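Glutamine synthetase (Helicobacter pylori, PDB 5ZLI) is a type I-beta glutamine synthetase, a twelve-subunit enzyme assembly whose chain joins a beta-Grasp domain to a glutamine synthetase catalytic domain. Local coordinates at residues K119-H124 and I384-M389; C113-A118 and N376-F381; E432-K437 and E449-Y454; T280-W285 and F366-P371; H306-V311 and I396-A401. One frame throughout, in Å; residues are numbered along the deposited sequence.

Interaction 1: K119-H124 and I384-M389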
# COMPACT_ATOMS: atom_id res chain seq x y z
N LYS B 119 43.49 43.68 0.62
CA LYS B 119 44.03 44.94 1.11
C LYS B 119 45.34 45.24 0.41
O LYS B 119 45.51 46.33 -0.14
CB LYS B 119 44.24 44.83 2.61
CG LYS B 119 42.96 44.63 3.33
CD LYS B 119 43.18 44.65 4.81
CE LYS B 119 41.86 44.41 5.51
NZ LYS B 119 41.94 44.36 6.99
N LYS B 120 46.19 44.24 0.25
CA LYS B 120 47.46 44.48 -0.43
C LYS B 120 47.23 44.92 -1.87
O LYS B 120 48.03 45.69 -2.42
CB LYS B 120 48.30 43.21 -0.32
CG LYS B 120 48.80 42.97 1.12
CD LYS B 120 49.61 41.70 1.31
CE LYS B 120 50.61 41.47 0.20
NZ LYS B 120 51.49 42.63 -0.05
N ALA B 121 46.11 44.52 -2.47
CA ALA B 121 45.81 44.92 -3.85
C ALA B 121 45.27 46.34 -3.92
O ALA B 121 45.50 47.03 -4.92
CB ALA B 121 44.80 43.97 -4.48
N LEU B 122 44.45 46.73 -2.95
CA LEU B 122 43.97 48.10 -2.88
C LEU B 122 45.03 49.04 -2.33
O LEU B 122 44.99 50.24 -2.62
CB LEU B 122 42.70 48.19 -2.05
CG LEU B 122 42.13 49.58 -1.74
CD1 LEU B 122 41.72 50.33 -2.99
CD2 LEU B 122 40.96 49.44 -0.77
N GLN B 123 45.99 48.54 -1.56
CA GLN B 123 47.02 49.45 -1.10
C GLN B 123 48.11 49.65 -2.15
O GLN B 123 48.69 50.74 -2.20
CB GLN B 123 47.59 48.94 0.23
CG GLN B 123 46.82 49.48 1.47
CD GLN B 123 45.30 49.13 1.54
OE1 GLN B 123 44.68 48.66 0.57
NE2 GLN B 123 44.71 49.37 2.71
N HIS B 124 48.36 48.66 -3.01
CA HIS B 124 49.28 48.86 -4.13
C HIS B 124 48.84 49.99 -5.05
O HIS B 124 49.68 50.57 -5.72
CB HIS B 124 49.44 47.58 -4.98
CG HIS B 124 50.17 47.81 -6.28
ND1 HIS B 124 49.54 47.77 -7.50
CD2 HIS B 124 51.47 48.10 -6.53
CE1 HIS B 124 50.42 48.02 -8.46
NE2 HIS B 124 51.60 48.23 -7.89
N ILE B 384 41.14 41.78 -10.63
CA ILE B 384 40.62 42.73 -11.61
C ILE B 384 41.34 44.06 -11.50
O ILE B 384 41.70 44.67 -12.52
CB ILE B 384 39.10 42.88 -11.46
CG1 ILE B 384 38.44 41.71 -12.19
CG2 ILE B 384 38.63 44.22 -11.97
CD1 ILE B 384 37.06 41.39 -11.71
N LEU B 385 41.59 44.53 -10.26
CA LEU B 385 42.28 45.80 -10.11
C LEU B 385 43.73 45.70 -10.55
O LEU B 385 44.24 46.60 -11.22
CB LEU B 385 42.17 46.32 -8.69
CG LEU B 385 43.00 47.59 -8.52
CD1 LEU B 385 42.49 48.77 -9.36
CD2 LEU B 385 43.01 47.97 -7.02
N MET B 386 44.41 44.60 -10.23
CA MET B 386 45.80 44.44 -10.67
C MET B 386 45.91 44.38 -12.19
O MET B 386 46.96 44.74 -12.74
CB MET B 386 46.43 43.18 -10.08
CG MET B 386 46.60 43.12 -8.58
SD MET B 386 47.56 44.43 -7.81
CE MET B 386 49.22 44.04 -8.36
N ALA B 387 44.88 43.92 -12.88
CA ALA B 387 44.97 43.86 -14.33
C ALA B 387 44.65 45.18 -14.98
O ALA B 387 45.19 45.49 -16.05
CB ALA B 387 44.02 42.81 -14.88
N GLY B 388 43.75 45.95 -14.38
CA GLY B 388 43.48 47.27 -14.91
C GLY B 388 44.65 48.21 -14.70
O GLY B 388 44.96 49.02 -15.58
N MET B 389 45.38 48.04 -13.59
CA MET B 389 46.49 48.95 -13.31
C MET B 389 47.65 48.69 -14.25
O MET B 389 48.33 49.64 -14.67
CB MET B 389 46.95 48.81 -11.86
CG MET B 389 46.03 49.42 -10.84
SD MET B 389 46.66 49.17 -9.16
CE MET B 389 48.12 50.21 -9.25
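Ala121 of helix 114-128 faces Leu385, Met386 and Met389 of helix 377-393 in the buried, densely packed part of this contact, and the partly exposed His124 lies at its margin, against the two methionine tips. Here the two helices run in nearly the same direction, the axes of 119-124 and 384-389 inclined by 25° and 9.8 Å apart at the closest point. Such a gap is bridged mainly by the long chains of one side, while a small residue on the other admits them: the methyl of Ala121 lies 4.3 Å from Met386 SD, and the backbone oxygen Ala121 O has Leu385 CD2 at 3.4 Å. Val445, in the loop before helix 448-466, touches both Ala121 and Met386. One turn further on, chi1 of His124 (169°) puts CG beside the carbonyl carbon, and the ring beyond it meets the thioethers. Met386 is bent at both chi2 and chi3 and brings CE to 3.8 Å from His124 ND1. Met389 slides past the ring in the opposite sense, and its last torsion, chi3 67°, folds CE back to 3.3 Å from His124 CE1. Both sulfurs make oblique Met-aromatic contacts with the ring.

The other side of helix 114-128 is more open, with Leu122 and Lys119 partly exposed. Leu122 points away and touches Leu385 only at the edge of contact, its CA being the nearest atom to CD2. The Lys119 amine is held by salt bridges to Asp80 and Asp100. No hydrogen bond joins the segments, so cohesion probably rests mainly on dispersion, which is weakly directional.

Interaction 2: C113-A118 and N376-F381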
# COMPACT_ATOMS: atom_id res chain seq x y z
N CYS B 113 46.07 34.59 2.56
CA CYS B 113 44.77 34.97 3.08
C CYS B 113 44.11 35.87 2.04
O CYS B 113 44.58 36.98 1.81
CB CYS B 113 44.90 35.69 4.42
SG CYS B 113 43.36 36.48 4.95
N PRO B 114 43.02 35.43 1.39
CA PRO B 114 42.44 36.22 0.31
C PRO B 114 42.05 37.63 0.73
O PRO B 114 42.23 38.58 -0.03
CB PRO B 114 41.22 35.40 -0.09
CG PRO B 114 41.49 34.05 0.37
CD PRO B 114 42.26 34.20 1.63
N ARG B 115 41.42 37.77 1.90
CA ARG B 115 41.09 39.10 2.36
C ARG B 115 42.35 39.94 2.63
O ARG B 115 42.33 41.17 2.47
CB ARG B 115 40.17 38.99 3.57
CG ARG B 115 39.50 40.24 3.89
CD ARG B 115 38.48 40.12 4.99
NE ARG B 115 38.88 41.09 6.01
CZ ARG B 115 38.35 42.30 6.16
NH1 ARG B 115 37.37 42.71 5.39
NH2 ARG B 115 38.83 43.10 7.10
N SER B 116 43.47 39.30 3.01
CA SER B 116 44.75 40.00 3.13
C SER B 116 45.27 40.43 1.76
O SER B 116 45.86 41.51 1.61
CB SER B 116 45.79 39.12 3.82
OG SER B 116 45.56 38.99 5.21
N ILE B 117 45.11 39.57 0.76
CA ILE B 117 45.42 39.96 -0.61
C ILE B 117 44.62 41.19 -1.01
O ILE B 117 45.16 42.14 -1.58
CB ILE B 117 45.19 38.78 -1.58
CG1 ILE B 117 46.18 37.64 -1.27
CG2 ILE B 117 45.22 39.22 -3.07
CD1 ILE B 117 46.00 36.36 -2.11
N ALA B 118 43.33 41.24 -0.65
CA ALA B 118 42.46 42.32 -1.12
C ALA B 118 42.85 43.66 -0.54
O ALA B 118 42.54 44.69 -1.15
CB ALA B 118 41.00 42.04 -0.80
N ASN B 376 36.12 33.70 -5.55
CA ASN B 376 36.37 34.36 -4.28
C ASN B 376 36.35 35.86 -4.54
O ASN B 376 37.23 36.36 -5.27
CB ASN B 376 37.71 33.94 -3.67
CG ASN B 376 37.91 34.47 -2.24
OD1 ASN B 376 37.61 35.64 -1.92
ND2 ASN B 376 38.42 33.61 -1.37
N PRO B 377 35.38 36.59 -3.98
CA PRO B 377 35.29 38.04 -4.24
C PRO B 377 36.56 38.83 -3.92
O PRO B 377 36.89 39.79 -4.64
CB PRO B 377 34.12 38.47 -3.33
CG PRO B 377 34.01 37.38 -2.31
CD PRO B 377 34.37 36.13 -3.03
N TYR B 378 37.30 38.44 -2.89
CA TYR B 378 38.55 39.13 -2.59
C TYR B 378 39.54 38.95 -3.73
O TYR B 378 40.00 39.93 -4.34
CB TYR B 378 39.11 38.62 -1.27
CG TYR B 378 38.14 38.85 -0.15
CD1 TYR B 378 37.95 40.12 0.37
CD2 TYR B 378 37.41 37.80 0.40
CE1 TYR B 378 37.06 40.36 1.40
CE2 TYR B 378 36.52 38.03 1.43
CZ TYR B 378 36.36 39.32 1.92
OH TYR B 378 35.47 39.56 2.92
N LEU B 379 39.83 37.70 -4.08
CA LEU B 379 40.78 37.40 -5.14
C LEU B 379 40.30 37.98 -6.46
O LEU B 379 41.05 38.69 -7.14
CB LEU B 379 40.99 35.88 -5.25
CG LEU B 379 41.46 35.05 -4.01
CD1 LEU B 379 41.80 33.64 -4.40
CD2 LEU B 379 42.64 35.66 -3.27
N ALA B 380 39.01 37.80 -6.78
CA ALA B 380 38.46 38.35 -8.01
C ALA B 380 38.68 39.87 -8.08
O ALA B 380 39.26 40.39 -9.04
CB ALA B 380 36.97 38.01 -8.14
N PHE B 381 38.21 40.60 -7.06
CA PHE B 381 38.36 42.06 -7.10
C PHE B 381 39.83 42.44 -7.12
O PHE B 381 40.26 43.24 -7.97
CB PHE B 381 37.66 42.69 -5.90
CG PHE B 381 36.20 42.48 -5.89
CD1 PHE B 381 35.54 42.07 -7.03
CD2 PHE B 381 35.48 42.66 -4.73
CE1 PHE B 381 34.20 41.86 -7.02
CE2 PHE B 381 34.13 42.45 -4.72
CZ PHE B 381 33.50 42.06 -5.86
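Pro114 and Arg115 meet Asn376, Tyr378 and Leu379 where helices 114-128 and 377-393 begin side by side; the axes of their first turns (114-118 and 377-381) come within 8.0 Å, at 32°. Apolar packing supplies one part of the contact. Pro114, suited to a first helical turn because it needs no amide donor there, sets CB 3.5 Å from Leu379 CD2. The same leucine methyl lies 3.6 Å from Ile117 CD1, and Ala118, small enough for close approach, puts CB 3.8 Å from Tyr378 CD1 at the ring edge.

The aromatic part belongs to Arg115 and Tyr378. With CG anti to the backbone N (chi1 -164°), the aliphatic stem of Arg115 passes over one face of the ring, and CG makes a CH-pi contact 3.9 Å from the centroid of the Tyr378 ring. The guanidinium beyond is turned perpendicular to that ring, with Tyr378 OH near its plane at the edge. Its charge is met outside the contact, by salt bridges to Asp243 and Asp80.

Polar bonds act within each segment, at the helix starts. Asn376 OD1 accepts from Tyr378 N at 3.0 Å, while its ND2 reaches the backbone oxygen of Ile34. Cys113 SG caps the other helix more weakly, 3.4 Å from Ser116 N. Two N-capped helices thus start together and run roughly parallel through the interior of the catalytic domain, and Arg115 and Asn376 tie their beginnings to the neighbouring beta-Grasp part of the chain.

Interaction 3: E432-K437 and E449-Y454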
# COMPACT_ATOMS: atom_id res chain seq x y z
N GLU B 432 46.44 29.72 -18.90
CA GLU B 432 46.61 31.10 -19.34
C GLU B 432 47.07 31.97 -18.19
O GLU B 432 47.87 32.90 -18.39
CB GLU B 432 45.32 31.64 -19.95
CG GLU B 432 44.89 30.83 -21.15
CD GLU B 432 45.41 31.33 -22.46
OE1 GLU B 432 45.68 32.54 -22.57
OE2 GLU B 432 45.61 30.48 -23.36
N MET B 433 46.57 31.73 -16.98
CA MET B 433 47.04 32.51 -15.86
C MET B 433 48.49 32.21 -15.54
O MET B 433 49.29 33.12 -15.31
CB MET B 433 46.21 32.28 -14.61
CG MET B 433 46.74 33.17 -13.50
SD MET B 433 46.49 32.55 -11.84
CE MET B 433 47.65 31.20 -11.80
N LEU B 434 48.83 30.93 -15.47
CA LEU B 434 50.17 30.55 -15.06
C LEU B 434 51.21 31.02 -16.07
O LEU B 434 52.35 31.26 -15.69
CB LEU B 434 50.25 29.04 -14.90
CG LEU B 434 49.53 28.52 -13.68
CD1 LEU B 434 49.50 26.99 -13.65
CD2 LEU B 434 50.26 29.05 -12.48
N ALA B 435 50.82 31.18 -17.32
CA ALA B 435 51.72 31.69 -18.35
C ALA B 435 51.70 33.21 -18.45
O ALA B 435 52.38 33.77 -19.32
CB ALA B 435 51.38 31.07 -19.70
N ASP B 436 50.96 33.88 -17.59
CA ASP B 436 50.86 35.34 -17.54
C ASP B 436 50.50 35.69 -16.11
O ASP B 436 49.33 35.90 -15.76
CB ASP B 436 49.80 35.91 -18.47
CG ASP B 436 49.94 37.38 -18.62
OD1 ASP B 436 49.07 38.01 -19.26
OD2 ASP B 436 50.88 37.91 -17.98
N LYS B 437 51.50 35.75 -15.26
CA LYS B 437 51.24 35.93 -13.86
C LYS B 437 51.91 37.17 -13.32
O LYS B 437 51.75 37.48 -12.13
CB LYS B 437 51.70 34.68 -13.10
CG LYS B 437 52.84 33.94 -13.81
CD LYS B 437 53.22 32.65 -13.09
CE LYS B 437 54.43 31.96 -13.73
NZ LYS B 437 54.69 30.58 -13.21
N GLU B 449 54.16 31.76 -4.00
CA GLU B 449 53.69 30.64 -3.19
C GLU B 449 52.17 30.52 -3.27
O GLU B 449 51.64 29.46 -3.61
CB GLU B 449 54.18 30.77 -1.75
CG GLU B 449 55.46 29.97 -1.52
CD GLU B 449 56.38 30.56 -0.46
OE1 GLU B 449 57.61 30.30 -0.53
OE2 GLU B 449 55.89 31.27 0.44
N PHE B 450 51.46 31.63 -3.05
CA PHE B 450 50.00 31.60 -3.17
C PHE B 450 49.55 31.09 -4.55
O PHE B 450 48.70 30.21 -4.63
CB PHE B 450 49.39 32.98 -2.90
CG PHE B 450 47.92 33.09 -3.29
CD1 PHE B 450 46.92 32.61 -2.45
CD2 PHE B 450 47.54 33.60 -4.52
CE1 PHE B 450 45.58 32.69 -2.83
CE2 PHE B 450 46.22 33.66 -4.88
CZ PHE B 450 45.24 33.20 -4.04
N ILE B 451 50.10 31.65 -5.64
CA ILE B 451 49.65 31.27 -6.98
C ILE B 451 49.79 29.78 -7.19
O ILE B 451 48.95 29.14 -7.82
CB ILE B 451 50.44 32.02 -8.07
CG1 ILE B 451 50.05 33.50 -8.17
CG2 ILE B 451 50.33 31.31 -9.43
CD1 ILE B 451 51.03 34.34 -9.03
N GLN B 452 50.88 29.21 -6.70
CA GLN B 452 51.06 27.78 -6.87
C GLN B 452 50.08 27.04 -5.98
O GLN B 452 49.48 26.05 -6.40
CB GLN B 452 52.52 27.45 -6.56
CG GLN B 452 53.48 28.11 -7.57
CD GLN B 452 53.44 27.45 -8.96
OE1 GLN B 452 53.50 26.22 -9.05
NE2 GLN B 452 53.35 28.25 -10.02
N ALA B 453 49.80 27.58 -4.79
CA ALA B 453 48.75 26.99 -3.97
C ALA B 453 47.41 27.10 -4.68
O ALA B 453 46.71 26.10 -4.85
CB ALA B 453 48.71 27.68 -2.60
N TYR B 454 47.08 28.27 -5.21
CA TYR B 454 45.79 28.43 -5.85
C TYR B 454 45.69 27.51 -7.05
O TYR B 454 44.64 26.94 -7.31
CB TYR B 454 45.58 29.88 -6.27
CG TYR B 454 44.21 30.18 -6.87
CD1 TYR B 454 43.17 30.58 -6.06
CD2 TYR B 454 43.98 30.11 -8.25
CE1 TYR B 454 41.93 30.88 -6.57
CE2 TYR B 454 42.73 30.40 -8.78
CZ TYR B 454 41.71 30.79 -7.92
OH TYR B 454 40.44 31.10 -8.38
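Ile451 meets Met433, Leu434 and Lys437 in a helix-to-helix contact between chain neighbours of the catalytic domain: the last turn of helix 426-434, with the loop after it, packs on the first turns of helix 448-466, and the short helix 438-441 lies between them in sequence. The beta-branched isoleucine suits the place because it offers two separate apolar arms. Its CB bond points toward the opposing segment, and there the side chain divides. CG2, anti to the backbone N, takes the helix-end residues: Met433, bent at chi3 (71°), brings CE to 3.6 Å from Ile451 CG2, and Leu434 CD2 lies 3.8 Å from the same methyl, the leucine and isoleucine sliding past each other in opposite directions. The other arm leaves through CG1, anti to the carbonyl carbon (chi1 -73°), and ends in CD1, whose partner is the first methylene of Lys437, with Lys437 CB 4.1 Å away.

The Met433 side chain also touches Ala320 and Phe321 of helix 315-322, and this part is buried. Toward the surface polar groups appear: Leu434 CD2 also lies 4.0 Å from Gln452 NE2, and the extended chain of Lys437 runs outward to a long, weak ion pair with Glu448. At that outer margin two nitrogens come near each other without bonding, Lys437 NZ being 4.2 Å from Gln452 NE2.

Interaction 4: T280-W285 and F366-P371; sequences THVSVW and FEFRFP
His281 faces Glu367, and Val282 meets Phe368, across two antiparallel strands in the curved sheet of the glutamine synthetase catalytic domain. Thr280 with Phe368 and Val282 with Phe366 are hydrogen-bonded pairs, and His281 with Glu367 is the non-hydrogen-bonded pair between them. Among the backbone bonds are Phe368 N to Thr280 O, 2.7 Å, and Val282 N to Phe366 O, 3.1 Å.

One face of the sheet is apolar. Val282 and Phe368 cross at about a right angle, the branched valine presenting both methyls to the ring edge; Val282 CG2 is 3.2 Å from Phe368 CE2, and CG1 lies in the ring plane. Helix 302-313 covers this side, with Val311 against Phe368 and Leu308 against Phe366.

On the opposite, polar face the His281 and Glu367 side chains lie side by side, pointing the same way. Glu367 CG is anti to the backbone N (chi1 165°), and the chain then runs on extended beside the imidazole. Its methylene is set over one face of the ring, offset toward the rim, with Glu367 CB 3.7 Å from the centroid of the His281 ring in a CH-pi contact. The planes of ring and carboxylate are 43° apart. His281 NE2 gives a bent, weak hydrogen bond to Glu367 OE1, 2.6 Å long, and the same oxygen forms a salt bridge with Arg354, which adds a cationic partner to the pair. The second carboxylate oxygen pairs within its own segment, in a salt bridge where Arg369 NH1 meets Glu367 OE2 at 3.0 Å, on the syn side and within the guanidinium plane.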
# COMPACT_ATOMS: atom_id res chain seq x y z
N THR B 280 30.08 42.86 -12.34
CA THR B 280 30.95 43.66 -11.49
C THR B 280 31.17 45.01 -12.14
O THR B 280 31.53 45.09 -13.32
CB THR B 280 32.26 42.90 -11.22
OG1 THR B 280 32.49 41.98 -12.28
CG2 THR B 280 32.17 42.08 -9.98
N HIS B 281 30.92 46.08 -11.40
CA HIS B 281 31.05 47.45 -11.87
C HIS B 281 32.28 48.10 -11.24
O HIS B 281 32.41 48.10 -10.01
CB HIS B 281 29.79 48.27 -11.54
CG HIS B 281 28.55 47.87 -12.28
ND1 HIS B 281 27.58 48.78 -12.64
CD2 HIS B 281 28.12 46.66 -12.73
CE1 HIS B 281 26.60 48.16 -13.29
NE2 HIS B 281 26.90 46.87 -13.36
N VAL B 282 33.18 48.67 -12.07
CA VAL B 282 34.38 49.30 -11.52
C VAL B 282 34.42 50.80 -11.83
O VAL B 282 33.95 51.26 -12.87
CB VAL B 282 35.68 48.62 -12.04
CG1 VAL B 282 35.68 47.14 -11.74
CG2 VAL B 282 35.82 48.86 -13.53
N SER B 283 34.96 51.57 -10.89
CA SER B 283 35.47 52.91 -11.17
C SER B 283 36.67 53.11 -10.25
O SER B 283 36.70 52.60 -9.12
CB SER B 283 34.48 54.07 -10.91
OG SER B 283 34.08 54.24 -9.53
N VAL B 284 37.66 53.85 -10.74
CA VAL B 284 38.79 54.27 -9.92
C VAL B 284 38.67 55.77 -9.72
O VAL B 284 38.56 56.52 -10.70
CB VAL B 284 40.11 53.90 -10.59
CG1 VAL B 284 41.25 54.29 -9.69
CG2 VAL B 284 40.13 52.43 -10.92
N TRP B 285 38.75 56.23 -8.47
CA TRP B 285 38.68 57.65 -8.16
C TRP B 285 39.97 58.06 -7.47
O TRP B 285 40.69 57.25 -6.89
CB TRP B 285 37.49 58.00 -7.26
CG TRP B 285 36.17 57.71 -7.85
CD1 TRP B 285 35.81 56.59 -8.54
CD2 TRP B 285 35.02 58.56 -7.85
NE1 TRP B 285 34.51 56.67 -8.95
CE2 TRP B 285 34.00 57.88 -8.54
CE3 TRP B 285 34.75 59.82 -7.33
CZ2 TRP B 285 32.73 58.42 -8.73
CZ3 TRP B 285 33.50 60.36 -7.51
CH2 TRP B 285 32.50 59.66 -8.21
N PHE B 366 32.81 50.94 -15.91
CA PHE B 366 32.57 49.76 -16.72
C PHE B 366 31.75 48.75 -15.92
O PHE B 366 31.64 48.84 -14.70
CB PHE B 366 33.88 49.11 -17.15
CG PHE B 366 34.72 49.96 -18.03
CD1 PHE B 366 35.96 50.39 -17.61
CD2 PHE B 366 34.30 50.29 -19.31
CE1 PHE B 366 36.77 51.16 -18.45
CE2 PHE B 366 35.09 51.07 -20.15
CZ PHE B 366 36.33 51.50 -19.72
N GLU B 367 31.16 47.80 -16.64
CA GLU B 367 30.59 46.61 -16.02
C GLU B 367 31.17 45.37 -16.70
O GLU B 367 31.05 45.21 -17.92
CB GLU B 367 29.07 46.60 -16.09
CG GLU B 367 28.45 45.23 -15.81
CD GLU B 367 27.00 45.14 -16.24
OE1 GLU B 367 26.15 45.84 -15.63
OE2 GLU B 367 26.72 44.43 -17.23
N PHE B 368 31.87 44.53 -15.93
CA PHE B 368 32.42 43.28 -16.45
C PHE B 368 31.42 42.15 -16.22
O PHE B 368 31.09 41.82 -15.07
CB PHE B 368 33.77 42.95 -15.80
CG PHE B 368 34.75 44.08 -15.89
CD1 PHE B 368 35.42 44.36 -17.06
CD2 PHE B 368 34.96 44.92 -14.80
CE1 PHE B 368 36.32 45.42 -17.12
CE2 PHE B 368 35.85 45.95 -14.87
CZ PHE B 368 36.52 46.22 -16.01
N ARG B 369 30.94 41.56 -17.30
CA ARG B 369 29.86 40.59 -17.24
C ARG B 369 30.34 39.15 -17.15
O ARG B 369 29.51 38.26 -16.96
CB ARG B 369 28.93 40.74 -18.45
CG ARG B 369 28.30 42.10 -18.58
CD ARG B 369 27.45 42.16 -19.83
NE ARG B 369 26.40 41.14 -19.87
CZ ARG B 369 25.28 41.18 -19.16
NH1 ARG B 369 25.03 42.19 -18.33
NH2 ARG B 369 24.38 40.21 -19.27
N PHE B 370 31.63 38.89 -17.34
CA PHE B 370 32.10 37.51 -17.32
C PHE B 370 32.29 36.90 -15.93
O PHE B 370 32.20 35.68 -15.82
CB PHE B 370 33.40 37.38 -18.13
CG PHE B 370 34.47 38.36 -17.75
CD1 PHE B 370 34.55 39.60 -18.36
CD2 PHE B 370 35.42 38.04 -16.79
CE1 PHE B 370 35.52 40.51 -18.03
CE2 PHE B 370 36.41 38.97 -16.44
CZ PHE B 370 36.45 40.20 -17.07
N PRO B 371 32.52 37.66 -14.85
CA PRO B 371 32.68 37.00 -13.54
C PRO B 371 31.38 36.42 -12.99
O PRO B 371 30.27 36.83 -13.36
CB PRO B 371 33.24 38.10 -12.63
CG PRO B 371 33.09 39.33 -13.36
CD PRO B 371 32.91 39.08 -14.79

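Interaction 5: H306-V311 and I396-A401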
# COMPACT_ATOMS: atom_id res chain seq x y z
N HIS B 306 42.59 52.65 -21.02
CA HIS B 306 43.81 51.90 -20.76
C HIS B 306 43.58 50.87 -19.66
O HIS B 306 44.03 49.73 -19.77
CB HIS B 306 44.95 52.87 -20.41
CG HIS B 306 45.47 53.65 -21.59
ND1 HIS B 306 45.58 53.11 -22.85
CD2 HIS B 306 45.88 54.93 -21.69
CE1 HIS B 306 46.04 54.02 -23.69
NE2 HIS B 306 46.23 55.14 -23.01
N PHE B 307 42.82 51.24 -18.63
CA PHE B 307 42.40 50.24 -17.65
C PHE B 307 41.71 49.04 -18.33
O PHE B 307 42.08 47.88 -18.09
CB PHE B 307 41.46 50.90 -16.64
CG PHE B 307 41.06 50.02 -15.51
CD1 PHE B 307 40.12 49.04 -15.68
CD2 PHE B 307 41.62 50.20 -14.27
CE1 PHE B 307 39.75 48.27 -14.64
CE2 PHE B 307 41.25 49.42 -13.22
CZ PHE B 307 40.31 48.45 -13.41
N LEU B 308 40.73 49.31 -19.20
CA LEU B 308 40.00 48.24 -19.88
C LEU B 308 40.91 47.37 -20.74
O LEU B 308 40.71 46.15 -20.82
CB LEU B 308 38.88 48.84 -20.73
CG LEU B 308 38.25 47.86 -21.72
CD1 LEU B 308 37.51 46.82 -20.95
CD2 LEU B 308 37.31 48.59 -22.69
N GLY B 309 41.85 48.00 -21.45
CA GLY B 309 42.81 47.24 -22.24
C GLY B 309 43.62 46.29 -21.39
O GLY B 309 43.95 45.18 -21.81
N GLY B 310 43.97 46.71 -20.17
CA GLY B 310 44.72 45.83 -19.29
C GLY B 310 43.88 44.67 -18.81
O GLY B 310 44.32 43.52 -18.85
N VAL B 311 42.62 44.95 -18.45
CA VAL B 311 41.68 43.90 -18.08
C VAL B 311 41.44 42.96 -19.26
O VAL B 311 41.38 41.74 -19.10
CB VAL B 311 40.37 44.51 -17.56
CG1 VAL B 311 39.25 43.49 -17.62
CG2 VAL B 311 40.56 45.04 -16.14
N ILE B 396 47.73 50.48 -22.26
CA ILE B 396 47.27 49.41 -23.15
C ILE B 396 45.98 49.82 -23.85
O ILE B 396 44.99 50.17 -23.20
CB ILE B 396 47.08 48.09 -22.38
CG1 ILE B 396 48.40 47.61 -21.75
CG2 ILE B 396 46.57 47.01 -23.33
CD1 ILE B 396 48.37 46.18 -21.20
N ASP B 397 45.99 49.73 -25.17
CA ASP B 397 44.82 49.99 -26.01
C ASP B 397 43.86 48.80 -25.92
O ASP B 397 44.27 47.66 -26.15
CB ASP B 397 45.25 50.22 -27.47
CG ASP B 397 44.21 50.94 -28.30
OD1 ASP B 397 44.47 52.11 -28.66
OD2 ASP B 397 43.14 50.37 -28.61
N PRO B 398 42.58 49.02 -25.61
CA PRO B 398 41.65 47.90 -25.52
C PRO B 398 41.12 47.44 -26.86
O PRO B 398 40.31 46.52 -26.91
CB PRO B 398 40.50 48.49 -24.68
CG PRO B 398 40.49 49.91 -25.07
CD PRO B 398 41.92 50.31 -25.33
N GLY B 399 41.67 48.01 -27.94
CA GLY B 399 41.23 47.71 -29.28
C GLY B 399 39.97 48.48 -29.66
O GLY B 399 39.74 49.62 -29.23
N GLU B 400 39.15 47.83 -30.49
CA GLU B 400 37.99 48.46 -31.10
C GLU B 400 36.71 47.83 -30.55
O GLU B 400 36.65 46.61 -30.37
CB GLU B 400 38.01 48.32 -32.63
CG GLU B 400 37.15 49.34 -33.38
CD GLU B 400 37.92 50.61 -33.76
OE1 GLU B 400 39.12 50.70 -33.43
OE2 GLU B 400 37.31 51.51 -34.40
N ALA B 401 35.72 48.67 -30.28
CA ALA B 401 34.43 48.19 -29.80
C ALA B 401 33.71 47.46 -30.92
O ALA B 401 33.86 47.77 -32.10
CB ALA B 401 33.59 49.36 -29.29
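A loop docked on the glycine face of a helix brings Gly309 against Pro398 and His306 against Ile396. Helix 302-313 supplies the face, and the loop after helix 377-393 lies on it. Having no side chain, Gly309 lets the loop backbone come down on the helix: Pro398 CB sits 3.5 Å from Gly309 N. The beta-branched Ile396 flanks this point, with CG2 anti to its backbone N and 3.5 Å from Gly309 O. Next to the glycine, Leu308 crosses Pro398 at about a right angle, its CD2 3.8 Å from Pro398 CB, and Tyr344 of strand 341-346 touches both.

His306 supplies the polar link. Its ND1 donates to Ile396 O over 3.0 Å in a nearly straight bond of 168°, with the oxygen in the plane of the imidazole. Seen from the acceptor, however, the nitrogen stands well above the carbonyl plane. The loop then turns outward through an Asx turn: Asp397 OD2 accepts from Gly399 N, two residues on, at 2.9 Å, and Gly399 adopts a positive phi of 81°, a conformation easily reached by glycine. A proline-containing coil seated on a helical glycine and leaving through that turn is thus how this helix and loop of the catalytic domain are joined.

How the interactions relate
Interactions 1 and 2 follow one helix pair, 114-128 with 377-393, and their centres lie about 10 Å apart. Interaction 2 then hands over to interaction 3, since Leu379 CD1 is 3.5 Å from Phe450 CZ. On the sheet side, interaction 4 touches interaction 1 where Val282 CG1 is 4.2 Å from Ile384 CG2, and it meets interaction 5 through Phe368 CE1, 3.5 Å from Val311 CG1. Interaction 5 also reaches interaction 1, with Phe307 CE2 3.5 Å from Gly388 CA. Helix 377-393 therefore lies between helix 114-128, the sheet and helix 302-313. Interactions 3 and 4 do not touch, their centres about 23 Å apart.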